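PDB 3G16: SnoaL-like domain-containing protein, which is of unknown function but has a cystatin-like fold and a SnoaL-like domain of the NTF2 superfamily, whose members often hold small molecules in a pocket. Local coordinates for residues Arg63-Val66 with Glu67-Ser71. Residues are numbered along the deposited sequence; the frame is centred on the assembly and turned at random.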
loop_
_atom_site.group_PDB
_atom_site.type_symbol
_atom_site.label_atom_id
_atom_site.label_comp_id
_atom_site.label_asym_id
_atom_site.label_seq_id
_atom_site.Cartn_x
_atom_site.Cartn_y
_atom_site.Cartn_z
ATOM N N ARG A 63 -2.873 17.863 12.045
ATOM C CA ARG A 63 -3.629 19.047 12.366
ATOM C C ARG A 63 -3.093 20.231 11.541
ATOM O O ARG A 63 -3.878 21.008 10.976
ATOM C CB ARG A 63 -3.510 19.360 13.834
ATOM C CG ARG A 63 -4.203 20.676 14.182
ATOM C CD ARG A 63 -3.793 21.125 15.478
ATOM N NE ARG A 63 -4.257 22.455 15.784
ATOM C CZ ARG A 63 -3.665 23.183 16.702
ATOM N NH1 ARG A 63 -2.580 22.689 17.331
ATOM N NH2 ARG A 63 -4.134 24.394 16.973
ATOM N N THR A 64 -1.779 20.353 11.416
ATOM C CA THR A 64 -1.148 21.395 10.627
ATOM C C THR A 64 -1.594 21.308 9.164
ATOM O O THR A 64 -1.865 22.316 8.505
ATOM C CB THR A 64 0.390 21.229 10.730
ATOM O OG1 THR A 64 0.786 21.355 12.108
ATOM C CG2 THR A 64 1.114 22.253 9.873
ATOM N N ALA A 65 -1.646 20.080 8.662
ATOM C CA ALA A 65 -2.029 19.866 7.273
ATOM C C ALA A 65 -3.450 20.335 7.029
ATOM O O ALA A 65 -3.751 20.964 5.990
ATOM C CB ALA A 65 -1.900 18.393 6.874
ATOM N N VAL A 66 -4.362 20.000 7.926
ATOM C CA VAL A 66 -5.741 20.480 7.748
ATOM C C VAL A 66 -5.794 22.010 7.721
ATOM O O VAL A 66 -6.451 22.628 6.880
ATOM C CB VAL A 66 -6.651 19.909 8.834
ATOM C CG1 VAL A 66 -8.056 20.617 8.893
ATOM C CG2 VAL A 66 -6.773 18.401 8.638
ATOM N N GLU A 67 -5.061 22.629 8.645
ATOM C CA GLU A 67 -5.101 24.085 8.762
ATOM C C GLU A 67 -4.514 24.771 7.577
ATOM O O GLU A 67 -5.075 25.790 7.093
ATOM C CB GLU A 67 -4.348 24.537 10.013
ATOM C CG GLU A 67 -5.036 24.144 11.266
ATOM C CD GLU A 67 -4.259 24.443 12.531
ATOM O OE1 GLU A 67 -3.018 24.656 12.430
ATOM O OE2 GLU A 67 -4.890 24.342 13.596
ATOM N N THR A 68 -3.410 24.245 7.076
ATOM C CA THR A 68 -2.683 24.936 5.996
ATOM C C THR A 68 -3.060 24.501 4.594
ATOM O O THR A 68 -3.077 25.324 3.671
ATOM C CB THR A 68 -1.171 24.780 6.166
ATOM O OG1 THR A 68 -0.799 23.431 5.990
ATOM C CG2 THR A 68 -0.703 25.296 7.552
ATOM N N LEU A 69 -3.362 23.212 4.413
ATOM C CA LEU A 69 -3.670 22.679 3.104
ATOM C C LEU A 69 -5.172 22.425 2.891
ATOM O O LEU A 69 -5.599 22.198 1.761
ATOM C CB LEU A 69 -2.957 21.350 2.893
ATOM C CG LEU A 69 -1.425 21.282 3.084
ATOM C CD1 LEU A 69 -0.923 19.897 2.878
ATOM C CD2 LEU A 69 -0.761 22.304 2.125
ATOM N N GLY A 70 -5.947 22.445 3.954
ATOM C CA GLY A 70 -7.336 22.030 3.863
ATOM C C GLY A 70 -7.452 20.521 3.649
ATOM O O GLY A 70 -8.473 20.037 3.110
ATOM N N SER A 71 -6.440 19.748 4.052
ATOM C CA SER A 71 -6.408 18.320 3.860
ATOM C C SER A 71 -7.711 17.654 4.301
ATOM O O SER A 71 -8.279 17.987 5.316
ATOM C CB SER A 71 -5.297 17.728 4.660
ATOM O OG SER A 71 -4.046 18.218 4.197
#
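Glu67, Thr68 and Leu69 each donate a backbone N-H to the carbonyl four residues earlier, on Arg63, Thr64 and Ala65, in the last turns of helix 55-69. Gly70 N makes a weak fourth bond of this kind to Val66 O at 3.0 Å. The Arg63 side chain is extended, with CG anti to the backbone N (chi1 175°), and crosses that of Glu67. Arg63 NE forms a salt bridge to Glu67 OE2 at 3.0 Å, but the hydrogen bond within it is bent and weak. The guanidinium and carboxylate planes stand 72° apart, and Glu67 OE1 lies over one guanidinium face. Arg63 NH1 has a second carboxylate, Glu28. A methionine in place of Arg63 would probably leave Glu67 and Glu28 without their shared positive mate. Thr68 turns OG1 back between its own N and carbonyl carbon (chi1 66°). This hydroxyl donates to Thr64 O at 3.0 Å from above the carbonyl plane, so that oxygen accepts two bonds from one residue. Ser71 OG packs 3.4 Å from Ala65 CB, and its hydrogen-bond partner outside the turn is His93 NE2. Gly70 takes positive phi and ends the helix. Ser71 O accepts a hydrogen bond from Arg153 of the second subunit, and Gly70 O a weak one. This is a glycine-terminated helix C-terminus, leading into strand 71-81, an outermost strand of the sheet within this chain, in the cystatin-like fold.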